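Penicillin-binding protein PbpB (Mycobacterium tuberculosis, PDB 6KGU) takes part in the synthesis of cross-linked peptidoglycan for the cell wall, and its transpeptidase domain binds penicillin and related beta-lactam antibiotics. Local coordinates at residues Gln481-Pro484 against Tyr489-Asp492; Ser324-Thr329 against Leu380-Gly385; Ala414-Ala417 against Ser421-Glu424; Gly19-Val22 against Arg28-Phe31. All blocks are in the same frame, centred on the assembly; numbering follows the deposited sequence.

In the fold
Of the four contacts only interaction 2 is fully buried: there the start of helix 326-336 meets the loop 380-385 through the methyls of Ile382 and Thr329 and the side chain of Asn326, with a water between, beside the bound aztreonam product AZR. Interaction 1 lies at the surface, on the edge hairpin of the antiparallel transpeptidase sheet, and is ruled by two rings; Tyr489 OH packs on Gln384 CG, so the two contacts touch. Interactions 3 and 4 sit in another sheet, a mixed one, their centres about 14 Å apart and more than 40 Å from the first pair. Both are hairpins zipped by backbone bonds, interaction 3 exposed and watered, interaction 4 partly buried and bulged.

Interaction 1 of 4, residues Gln481-Pro484 against Tyr489-Asp492; sequences QINP and YFDD. With AZR (2-({[(1Z)-1-(2-amino-1,3-thiazol-4-yl)-2-oxo-2-{[(2S,3S)-1-oxo-3-(sulfoamino)butan-2-yl]amino}ethylidene]amino}oxy)-2-methylpropanoic acid), chain B.
Phe490 lays its ring flat against the side chain of Asn483, and Tyr489 takes a methyl of Ile482 over one face of its ring. In the first pair the amide plane of Asn483 and the phenyl plane are only 10° apart. Asn483 CB sits over the middle of the Phe490 ring, 3.6 Å from its centroid, a CH-pi contact, while Asn483 ND2 reaches the ring rim at Phe490 CE1, 3.4 Å away. CG of Asn483 stands anti to the backbone N (chi1 -175°), which sends the amide out over the ring; its OD1 accepts from Gly485 N, which limits rotation of the amide. A water that donates to Tyr489 O accepts a weak bond from Asn483 ND2. Pro484 CD adds an apolar touch at Phe490 CE2, 3.9 Å off.

All this decorates the beta hairpin of strands 473-483 and 488-490, the latter an outermost strand of the transpeptidase sheet. Ile482 and Tyr489 form an antiparallel non-hydrogen-bonded pair, and next to it Phe490 N donates to Gln481 O over 2.7 Å, a bond nearly in line with the carbonyl.

The side chains of Ile482 and Tyr489 start out diverging, yet their ends come back together: Ile482 CD1 hangs over the centre of the tyrosine ring, 3.5 Å from the centroid, and Gln481 O lies at the edge of that ring. Tyr489 OH is hydrogen-bonded to Glu266, while Tyr489 CE1 approaches the amino nitrogen N16 of the AZR aminothiazole to 3.5 Å, making this ring part of the pocket.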
loop_
_atom_site.group_PDB
_atom_site.type_symbol
_atom_site.label_atom_id
_atom_site.label_comp_id
_atom_site.label_asym_id
_atom_site.label_seq_id
_atom_site.Cartn_x
_atom_site.Cartn_y
_atom_site.Cartn_z
ATOM N N GLN A 481 -14.915 11.440 2.035
ATOM C CA GLN A 481 -14.099 12.289 1.171
ATOM C C GLN A 481 -14.535 13.749 1.261
ATOM O O GLN A 481 -15.691 14.057 1.565
ATOM C CB GLN A 481 -14.174 11.828 -0.291
ATOM C CG GLN A 481 -13.241 10.656 -0.625
ATOM C CD GLN A 481 -13.235 10.292 -2.104
ATOM O OE1 GLN A 481 -13.361 9.124 -2.482
ATOM N NE2 GLN A 481 -13.078 11.284 -2.936
ATOM N N ILE A 482 -13.596 14.643 0.967
ATOM C CA ILE A 482 -13.854 16.081 0.950
ATOM C C ILE A 482 -14.562 16.461 -0.344
ATOM O O ILE A 482 -14.163 16.030 -1.430
ATOM C CB ILE A 482 -12.541 16.865 1.090
ATOM C CG1 ILE A 482 -11.985 16.733 2.506
ATOM C CG2 ILE A 482 -12.757 18.338 0.713
ATOM C CD1 ILE A 482 -12.847 17.428 3.549
ATOM N N ASN A 483 -15.608 17.275 -0.234
ATOM C CA ASN A 483 -16.271 17.824 -1.413
ATOM C C ASN A 483 -15.504 19.049 -1.897
ATOM O O ASN A 483 -15.374 20.022 -1.145
ATOM C CB ASN A 483 -17.715 18.189 -1.092
ATOM C CG ASN A 483 -18.489 18.665 -2.311
ATOM O OD1 ASN A 483 -17.907 19.002 -3.340
ATOM N ND2 ASN A 483 -19.811 18.691 -2.196
ATOM N N PRO A 484 -14.985 19.047 -3.129
ATOM C CA PRO A 484 -14.206 20.210 -3.594
ATOM C C PRO A 484 -15.033 21.480 -3.735
ATOM O O PRO A 484 -14.482 22.580 -3.595
ATOM C CB PRO A 484 -13.651 19.737 -4.948
ATOM C CG PRO A 484 -14.626 18.664 -5.400
ATOM C CD PRO A 484 -15.031 17.964 -4.128
ATOM N N TYR A 489 -16.874 17.936 3.955
ATOM C CA TYR A 489 -16.981 16.508 3.692
ATOM C C TYR A 489 -18.245 16.192 2.909
ATOM O O TYR A 489 -19.302 16.781 3.140
ATOM C CB TYR A 489 -16.969 15.713 5.000
ATOM C CG TYR A 489 -15.581 15.522 5.544
ATOM C CD1 TYR A 489 -14.680 14.674 4.908
ATOM C CD2 TYR A 489 -15.160 16.196 6.685
ATOM C CE1 TYR A 489 -13.393 14.500 5.390
ATOM C CE2 TYR A 489 -13.874 16.025 7.181
ATOM C CZ TYR A 489 -12.994 15.175 6.530
ATOM O OH TYR A 489 -11.710 15.006 7.014
ATOM N N PHE A 490 -18.120 15.271 1.958
ATOM C CA PHE A 490 -19.296 14.647 1.380
ATOM C C PHE A 490 -20.064 13.892 2.462
ATOM O O PHE A 490 -19.571 13.640 3.561
ATOM C CB PHE A 490 -18.912 13.661 0.275
ATOM C CG PHE A 490 -18.600 14.297 -1.043
ATOM C CD1 PHE A 490 -19.608 14.860 -1.813
ATOM C CD2 PHE A 490 -17.305 14.294 -1.534
ATOM C CE1 PHE A 490 -19.325 15.429 -3.049
ATOM C CE2 PHE A 490 -17.018 14.844 -2.770
ATOM C CZ PHE A 490 -18.031 15.425 -3.526
ATOM N N ASP A 491 -21.278 13.496 2.114
ATOM C CA ASP A 491 -22.094 12.673 2.987
ATOM C C ASP A 491 -21.940 11.195 2.670
ATOM O O ASP A 491 -22.020 10.355 3.577
ATOM C CB ASP A 491 -23.563 13.101 2.851
ATOM C CG ASP A 491 -24.511 12.262 3.686
ATOM O OD1 ASP A 491 -24.482 12.386 4.930
ATOM O OD2 ASP A 491 -25.310 11.500 3.098
ATOM N N ASP A 492 -21.668 10.866 1.396
ATOM C CA ASP A 492 -21.746 9.488 0.928
ATOM C C ASP A 492 -20.692 9.175 -0.133
ATOM O O ASP A 492 -20.949 8.374 -1.036
ATOM C CB ASP A 492 -23.142 9.204 0.364
ATOM C CG ASP A 492 -23.534 10.183 -0.735
ATOM O OD1 ASP A 492 -23.123 11.361 -0.663
ATOM O OD2 ASP A 492 -24.247 9.772 -1.674
HETATM C C7 AZR B . -16.284 3.239 10.738
HETATM S S8 AZR B . -11.654 10.008 8.591
HETATM O O9 AZR B . -12.316 4.038 8.799
HETATM O O10 AZR B . -14.923 7.036 11.334
HETATM O O11 AZR B . -17.039 7.024 9.002
HETATM N N12 AZR B . -14.179 2.000 10.334
HETATM N N13 AZR B . -14.432 5.632 9.607
HETATM N N14 AZR B . -16.123 8.014 8.535
HETATM N N15 AZR B . -14.036 9.668 7.636
HETATM N N16 AZR B . -12.735 11.225 6.446
HETATM S S17 AZR B . -14.299 0.724 9.383
HETATM C C18 AZR B . -14.928 3.239 10.056
HETATM C C19 AZR B . -14.068 4.465 10.404
HETATM C C20 AZR B . -12.629 4.099 9.961
HETATM C C21 AZR B . -14.761 6.827 10.132
HETATM C C22 AZR B . -14.990 7.892 9.117
HETATM C C23 AZR B . -18.291 7.075 8.354
HETATM C C24 AZR B . -13.895 8.815 8.724
HETATM C C25 AZR B . -12.694 8.864 9.358
HETATM C C26 AZR B . -12.927 10.351 7.444
HETATM C C27 AZR B . -18.050 6.610 6.929
HETATM C C28 AZR B . -19.288 6.178 9.066
HETATM C C29 AZR B . -18.779 8.522 8.382
HETATM O O30 AZR B . -18.350 9.357 9.149
HETATM O O31 AZR B . -19.731 8.749 7.532
HETATM O O32 AZR B . -15.575 0.142 9.580
HETATM O O33 AZR B . -13.288 -0.322 9.941
HETATM O O34 AZR B . -13.843 1.094 8.094
HETATM O O HOH W 1 -20.758 18.108 1.054
#

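Interaction 2 of 4, residues Ser324-Thr329 against Leu380-Gly385; sequences SSNVGT and LPIGQG. With AZR (2-({[(1Z)-1-(2-amino-1,3-thiazol-4-yl)-2-oxo-2-{[(2S,3S)-1-oxo-3-(sulfoamino)butan-2-yl]amino}ethylidene]amino}oxy)-2-methylpropanoic acid), chain B.
The first turn of helix 326-336 and the loop 380-385 come nearest at Asn326 and Ile382, whose CA atoms are 6.1 Å apart. Ser325 is the N-cap of that helix: its OG accepts from Gly328 N, while its carbonyl takes both Thr329 N and Thr329 OG1, arriving from opposite faces of its plane. Opposite, Leu380 and Pro381 form a short 3-10 segment, closed by a bond from Gly383 N to Leu380 O.

Between them the contact is mostly the methyl of one residue. Ile382 CG2 packs against Asn326, 3.7 Å from OD1, and against the methyl CG2 of Thr329, 4.0 Å away. With CG1 of Ile382 set between N and the carbonyl carbon (chi1 54°), CG2 faces the helix and CD1 is left near the AZR carbon C25. Thr329 CG2 also touches Pro381 O.

This is the active-site region of a penicillin-binding transpeptidase, and Ser324 and Asn326 fit the Ser-x-Asn motif of the family. Asn326 ND2 donates to the AZR amide oxygen O10, though the modelled separation of 2.5 Å is unusually short and its exact value doubtful. Its OD1 is met by Lys272, and a water lies 2.9 Å from Asn326 OD1 and 2.8 Å from Ile382 O. Ser324 OG accepts from AZR N12 at 2.9 Å and is also hydrogen-bonded to Lys272 and Lys475, while Gln384 CB touches the thiazole sulfur S8.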
loop_
_atom_site.group_PDB
_atom_site.type_symbol
_atom_site.label_atom_id
_atom_site.label_comp_id
_atom_site.label_asym_id
_atom_site.label_seq_id
_atom_site.Cartn_x
_atom_site.Cartn_y
_atom_site.Cartn_z
ATOM N N SER A 324 -13.600 -1.435 15.049
ATOM C CA SER A 324 -13.267 -0.085 14.597
ATOM C C SER A 324 -14.113 0.966 15.329
ATOM O O SER A 324 -14.827 1.766 14.721
ATOM C CB SER A 324 -13.408 0.042 13.078
ATOM O OG SER A 324 -12.519 1.041 12.560
ATOM N N SER A 325 -14.016 0.950 16.661
ATOM C CA SER A 325 -14.606 2.002 17.490
ATOM C C SER A 325 -13.682 3.214 17.473
ATOM O O SER A 325 -12.541 3.134 17.945
ATOM C CB SER A 325 -14.835 1.504 18.916
ATOM O OG SER A 325 -15.198 2.583 19.773
ATOM N N ASN A 326 -14.146 4.317 16.862
ATOM C CA ASN A 326 -13.416 5.581 16.937
ATOM C C ASN A 326 -13.300 6.056 18.380
ATOM O O ASN A 326 -12.242 6.541 18.800
ATOM C CB ASN A 326 -14.109 6.676 16.108
ATOM C CG ASN A 326 -14.031 6.445 14.599
ATOM O OD1 ASN A 326 -13.283 5.605 14.106
ATOM N ND2 ASN A 326 -14.816 7.220 13.860
ATOM N N VAL A 327 -14.392 5.956 19.140
ATOM C CA VAL A 327 -14.379 6.384 20.538
ATOM C C VAL A 327 -13.372 5.564 21.339
ATOM O O VAL A 327 -12.568 6.110 22.105
ATOM C CB VAL A 327 -15.791 6.287 21.136
ATOM C CG1 VAL A 327 -15.746 6.510 22.653
ATOM C CG2 VAL A 327 -16.736 7.307 20.450
ATOM N N GLY A 328 -13.402 4.239 21.180
ATOM C CA GLY A 328 -12.426 3.411 21.870
ATOM C C GLY A 328 -11.006 3.755 21.462
ATOM O O GLY A 328 -10.091 3.768 22.294
ATOM N N THR A 329 -10.804 4.062 20.178
ATOM C CA THR A 329 -9.464 4.414 19.716
ATOM C C THR A 329 -8.973 5.686 20.397
ATOM O O THR A 329 -7.820 5.763 20.837
ATOM C CB THR A 329 -9.465 4.562 18.197
ATOM O OG1 THR A 329 -9.751 3.282 17.605
ATOM C CG2 THR A 329 -8.088 5.049 17.690
ATOM N N LEU A 380 -6.402 12.751 14.203
ATOM C CA LEU A 380 -5.322 11.916 13.673
ATOM C C LEU A 380 -5.425 10.445 14.071
ATOM O O LEU A 380 -5.259 9.584 13.191
ATOM C CB LEU A 380 -3.957 12.476 14.106
ATOM C CG LEU A 380 -3.509 13.813 13.525
ATOM C CD1 LEU A 380 -2.035 14.067 13.859
ATOM C CD2 LEU A 380 -3.770 13.869 12.014
ATOM N N PRO A 381 -5.671 10.086 15.340
ATOM C CA PRO A 381 -5.693 8.655 15.697
ATOM C C PRO A 381 -6.739 7.849 14.958
ATOM O O PRO A 381 -6.544 6.645 14.788
ATOM C CB PRO A 381 -5.956 8.662 17.208
ATOM C CG PRO A 381 -5.376 9.989 17.678
ATOM C CD PRO A 381 -5.752 10.942 16.548
ATOM N N ILE A 382 -7.823 8.455 14.473
ATOM C CA ILE A 382 -8.777 7.704 13.662
ATOM C C ILE A 382 -8.576 7.950 12.163
ATOM O O ILE A 382 -9.430 7.579 11.358
ATOM C CB ILE A 382 -10.225 7.988 14.104
ATOM C CG1 ILE A 382 -10.539 9.486 14.106
ATOM C CG2 ILE A 382 -10.434 7.460 15.529
ATOM C CD1 ILE A 382 -11.010 10.049 12.797
ATOM N N GLY A 383 -7.455 8.550 11.772
ATOM C CA GLY A 383 -7.131 8.702 10.366
ATOM C C GLY A 383 -7.728 9.913 9.677
ATOM O O GLY A 383 -7.855 9.902 8.449
ATOM N N GLN A 384 -8.099 10.953 10.417
ATOM C CA GLN A 384 -8.634 12.176 9.834
ATOM C C GLN A 384 -7.636 13.300 10.055
ATOM O O GLN A 384 -7.028 13.388 11.124
ATOM C CB GLN A 384 -9.989 12.546 10.452
ATOM C CG GLN A 384 -10.702 13.716 9.777
ATOM C CD GLN A 384 -11.933 14.194 10.558
ATOM O OE1 GLN A 384 -12.744 13.387 11.023
ATOM N NE2 GLN A 384 -12.066 15.508 10.712
ATOM N N GLY A 385 -7.460 14.158 9.049
ATOM C CA GLY A 385 -6.561 15.289 9.199
ATOM C C GLY A 385 -5.143 15.056 8.733
ATOM O O GLY A 385 -4.265 15.882 9.011
HETATM C C7 AZR B . -16.284 3.239 10.738
HETATM S S8 AZR B . -11.654 10.008 8.591
HETATM O O9 AZR B . -12.316 4.038 8.799
HETATM O O10 AZR B . -14.923 7.036 11.334
HETATM O O11 AZR B . -17.039 7.024 9.002
HETATM N N12 AZR B . -14.179 2.000 10.334
HETATM N N13 AZR B . -14.432 5.632 9.607
HETATM N N14 AZR B . -16.123 8.014 8.535
HETATM N N15 AZR B . -14.036 9.668 7.636
HETATM N N16 AZR B . -12.735 11.225 6.446
HETATM S S17 AZR B . -14.299 0.724 9.383
HETATM C C18 AZR B . -14.928 3.239 10.056
HETATM C C19 AZR B . -14.068 4.465 10.404
HETATM C C20 AZR B . -12.629 4.099 9.961
HETATM C C21 AZR B . -14.761 6.827 10.132
HETATM C C22 AZR B . -14.990 7.892 9.117
HETATM C C23 AZR B . -18.291 7.075 8.354
HETATM C C24 AZR B . -13.895 8.815 8.724
HETATM C C25 AZR B . -12.694 8.864 9.358
HETATM C C26 AZR B . -12.927 10.351 7.444
HETATM C C27 AZR B . -18.050 6.610 6.929
HETATM C C28 AZR B . -19.288 6.178 9.066
HETATM C C29 AZR B . -18.779 8.522 8.382
HETATM O O30 AZR B . -18.350 9.357 9.149
HETATM O O31 AZR B . -19.731 8.749 7.532
HETATM O O32 AZR B . -15.575 0.142 9.580
HETATM O O33 AZR B . -13.288 -0.322 9.941
HETATM O O34 AZR B . -13.843 1.094 8.094
HETATM O O HOH W 2 -11.991 6.486 11.666
#

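Interaction 3 of 4, residues Ala414-Ala417 against Ser421-Glu424; sequences ATVA and SRTE
Ala414 CB meets the guanidinium end of Arg422 and the carboxylate of Glu424; all three side chains share one face of the sheet with Val416. Ala414 CB lies 3.5 Å from Arg422 NE and 3.7 Å from Glu424 OE2, with Thr423 O closer still.

Arg422 runs fully extended from CG to NE, which carries its guanidinium forward along its own strand, from beside its pair partner Val416 toward Ala414 and Glu424. Glu424 instead bends at chi2 (-58°), turning its carboxylate into the edge of that guanidinium. They form a salt bridge, Arg422 NE to Glu424 OE2, modelled at 2.5 Å, a length probably too short to be exact, through the syn lone pair of OE2; a second, weak bond joins Arg422 NH2 to OE1. Farther along the same face Val416 CG2 rests on Arg422 CB, the two chains passing at an oblique angle.

Thr415 and Thr423 occupy the other face and are linked to the backbone by water. One water bridges Thr415 OG1 and Thr423 O; another joins Thr423 OG1 to Ser421 O, and reaches Thr415 O weakly.

The backbones are zipped by a pair of bonds between Thr415 and Thr423, one each way, and by Ala417 N to Ser421 O at 3.0 Å. Strand 412-416 also bonds to strand 192-195, leaving 422-424 outermost within the chain: an antiparallel beta hairpin at the margin of a mixed sheet.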
loop_
_atom_site.group_PDB
_atom_site.type_symbol
_atom_site.label_atom_id
_atom_site.label_comp_id
_atom_site.label_asym_id
_atom_site.label_seq_id
_atom_site.Cartn_x
_atom_site.Cartn_y
_atom_site.Cartn_z
ATOM N N ALA A 414 18.370 -4.322 -8.622
ATOM C CA ALA A 414 19.755 -4.394 -9.076
ATOM C C ALA A 414 19.849 -3.783 -10.470
ATOM O O ALA A 414 18.837 -3.516 -11.126
ATOM C CB ALA A 414 20.256 -5.843 -9.092
ATOM N N THR A 415 21.081 -3.559 -10.912
ATOM C CA THR A 415 21.363 -3.166 -12.288
ATOM C C THR A 415 22.481 -4.036 -12.848
ATOM O O THR A 415 23.438 -4.369 -12.139
ATOM C CB THR A 415 21.773 -1.697 -12.400
ATOM O OG1 THR A 415 22.975 -1.489 -11.659
ATOM C CG2 THR A 415 20.691 -0.795 -11.842
ATOM N N VAL A 416 22.366 -4.397 -14.120
ATOM C CA VAL A 416 23.341 -5.258 -14.776
ATOM C C VAL A 416 24.065 -4.440 -15.834
ATOM O O VAL A 416 23.439 -3.905 -16.762
ATOM C CB VAL A 416 22.688 -6.502 -15.385
ATOM C CG1 VAL A 416 23.757 -7.417 -15.967
ATOM C CG2 VAL A 416 21.873 -7.222 -14.318
ATOM N N ALA A 417 25.383 -4.339 -15.682
ATOM C CA ALA A 417 26.217 -3.583 -16.594
ATOM C C ALA A 417 26.335 -4.322 -17.921
ATOM O O ALA A 417 26.043 -5.518 -17.997
ATOM C CB ALA A 417 27.594 -3.360 -15.971
ATOM N N SER A 421 28.067 -7.985 -15.413
ATOM C CA SER A 421 28.268 -7.950 -13.974
ATOM C C SER A 421 27.111 -7.223 -13.302
ATOM O O SER A 421 26.685 -6.150 -13.740
ATOM C CB SER A 421 29.585 -7.264 -13.633
ATOM O OG SER A 421 29.485 -5.866 -13.819
ATOM N N ARG A 422 26.624 -7.797 -12.213
ATOM C CA ARG A 422 25.406 -7.342 -11.561
ATOM C C ARG A 422 25.740 -6.708 -10.216
ATOM O O ARG A 422 26.488 -7.289 -9.420
ATOM C CB ARG A 422 24.438 -8.516 -11.397
ATOM C CG ARG A 422 23.350 -8.313 -10.376
ATOM C CD ARG A 422 22.267 -9.363 -10.531
ATOM N NE ARG A 422 21.252 -9.206 -9.498
ATOM C CZ ARG A 422 20.030 -9.721 -9.557
ATOM N NH1 ARG A 422 19.665 -10.431 -10.615
ATOM N NH2 ARG A 422 19.177 -9.522 -8.555
ATOM N N THR A 423 25.197 -5.513 -9.979
ATOM C CA THR A 423 25.334 -4.795 -8.714
ATOM C C THR A 423 23.960 -4.696 -8.053
ATOM O O THR A 423 23.038 -4.109 -8.630
ATOM C CB THR A 423 25.910 -3.397 -8.950
ATOM O OG1 THR A 423 27.154 -3.507 -9.650
ATOM C CG2 THR A 423 26.137 -2.655 -7.626
ATOM N N GLU A 424 23.816 -5.272 -6.857
ATOM C CA GLU A 424 22.563 -5.121 -6.122
ATOM C C GLU A 424 22.368 -3.678 -5.679
ATOM O O GLU A 424 23.326 -2.967 -5.366
ATOM C CB GLU A 424 22.520 -6.029 -4.887
ATOM C CG GLU A 424 22.738 -7.485 -5.182
ATOM C CD GLU A 424 21.719 -8.032 -6.156
ATOM O OE1 GLU A 424 20.516 -8.043 -5.823
ATOM O OE2 GLU A 424 22.130 -8.449 -7.261
HETATM O O HOH W 3 26.841 -3.920 -12.283
HETATM O O HOH W 4 22.501 -1.309 -8.658
#

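Interaction 4 of 4, residues Gly19-Val22 against Arg28-Phe31; sequences GSIV and RLAF
Val22 and Arg28 meet at the turn end of this contact, and the arginine can be followed outward from there. Its CB leaves the backbone on the same face as Val22. CG passes Val22 CG1 at 4.1 Å, the valine methyl also lying 4.0 Å from Arg28 CA. CD and NE then lead the chain away from the valine, bent at chi3 (-60°), and the guanidinium comes down flat on the ring of Phe31, within its own segment. NH1 sits 3.2 Å above the plane of that ring, over its centre, while Phe31 CE2 lies over the middle of the guanidinium. The phenyl group is there because Phe31 CG takes the position between N and the carbonyl carbon (chi1 68°).

Behind these side chains runs a beta hairpin, strand 21-22 with strand 28-36, interrupted by a classic beta bulge: Leu29 and Ala30 both face Ile21. Ile21 O therefore takes two donors, Leu29 N at 2.8 Å and Ala30 N at 3.0 Å, both in its carbonyl plane. Beyond the bulge Ile21 N returns a bond to Ala30 O.

On the face opposite Arg28, Ile21 CB and Ala30 CB touch at 4.2 Å, with Glu152 of helix 150-154 against both residues. Leu29 CB lies close to Ile21 O, and its CD1 makes a looser apolar contact with Ile21 CG2; both residues pack on Leu195 of strand 192-195. At the far end Ser20 CA comes close to Ala30 O, and Phe31 goes on to pair through its backbone with Gln127 of strand 122-127.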
loop_
_atom_site.group_PDB
_atom_site.type_symbol
_atom_site.label_atom_id
_atom_site.label_comp_id
_atom_site.label_asym_id
_atom_site.label_seq_id
_atom_site.Cartn_x
_atom_site.Cartn_y
_atom_site.Cartn_z
ATOM N N GLY A 19 19.295 -0.405 -22.621
ATOM C CA GLY A 19 19.167 -1.538 -21.730
ATOM C C GLY A 19 17.715 -1.947 -21.522
ATOM O O GLY A 19 16.763 -1.250 -21.886
ATOM N N SER A 20 17.543 -3.120 -20.934
ATOM C CA SER A 20 16.230 -3.706 -20.702
ATOM C C SER A 20 15.742 -3.419 -19.286
ATOM O O SER A 20 16.517 -3.077 -18.394
ATOM C CB SER A 20 16.266 -5.220 -20.933
ATOM O OG SER A 20 16.560 -5.524 -22.284
ATOM N N ILE A 21 14.436 -3.587 -19.088
ATOM C CA ILE A 21 13.812 -3.563 -17.771
ATOM C C ILE A 21 13.194 -4.939 -17.566
ATOM O O ILE A 21 12.341 -5.358 -18.357
ATOM C CB ILE A 21 12.744 -2.455 -17.649
ATOM C CG1 ILE A 21 13.347 -1.066 -17.900
ATOM C CG2 ILE A 21 12.052 -2.531 -16.271
ATOM C CD1 ILE A 21 12.328 0.082 -17.934
ATOM N N VAL A 22 13.635 -5.651 -16.524
ATOM C CA VAL A 22 13.188 -7.013 -16.265
ATOM C C VAL A 22 12.703 -7.103 -14.822
ATOM O O VAL A 22 13.000 -6.244 -13.993
ATOM C CB VAL A 22 14.306 -8.060 -16.532
ATOM C CG1 VAL A 22 14.921 -7.857 -17.911
ATOM C CG2 VAL A 22 15.393 -7.986 -15.457
ATOM N N ARG A 28 11.330 -10.367 -19.017
ATOM C CA ARG A 28 11.461 -9.045 -19.617
ATOM C C ARG A 28 10.149 -8.276 -19.552
ATOM O O ARG A 28 9.081 -8.812 -19.859
ATOM C CB ARG A 28 11.931 -9.166 -21.064
ATOM C CG ARG A 28 13.353 -9.723 -21.194
ATOM C CD ARG A 28 13.759 -9.868 -22.656
ATOM N NE ARG A 28 12.875 -10.778 -23.384
ATOM C CZ ARG A 28 12.942 -10.998 -24.693
ATOM N NH1 ARG A 28 13.853 -10.363 -25.433
ATOM N NH2 ARG A 28 12.098 -11.851 -25.264
ATOM N N LEU A 29 10.236 -7.015 -19.141
ATOM C CA LEU A 29 9.145 -6.055 -19.251
ATOM C C LEU A 29 9.335 -5.100 -20.418
ATOM O O LEU A 29 8.367 -4.746 -21.092
ATOM C CB LEU A 29 9.014 -5.259 -17.945
ATOM C CG LEU A 29 8.531 -6.091 -16.754
ATOM C CD1 LEU A 29 8.857 -5.420 -15.410
ATOM C CD2 LEU A 29 7.029 -6.372 -16.881
ATOM N N ALA A 30 10.568 -4.676 -20.679
ATOM C CA ALA A 30 10.821 -3.786 -21.794
ATOM C C ALA A 30 12.202 -4.112 -22.337
ATOM O O ALA A 30 13.149 -4.257 -21.563
ATOM C CB ALA A 30 10.733 -2.313 -21.371
ATOM N N PHE A 31 12.312 -4.228 -23.656
ATOM C CA PHE A 31 13.600 -4.477 -24.288
ATOM C C PHE A 31 13.548 -3.947 -25.712
ATOM O O PHE A 31 12.471 -3.718 -26.274
ATOM C CB PHE A 31 13.966 -5.968 -24.263
ATOM C CG PHE A 31 13.091 -6.828 -25.123
ATOM C CD1 PHE A 31 13.397 -7.035 -26.466
ATOM C CD2 PHE A 31 11.974 -7.456 -24.591
ATOM C CE1 PHE A 31 12.593 -7.830 -27.263
ATOM C CE2 PHE A 31 11.163 -8.254 -25.383
ATOM C CZ PHE A 31 11.473 -8.447 -26.720
#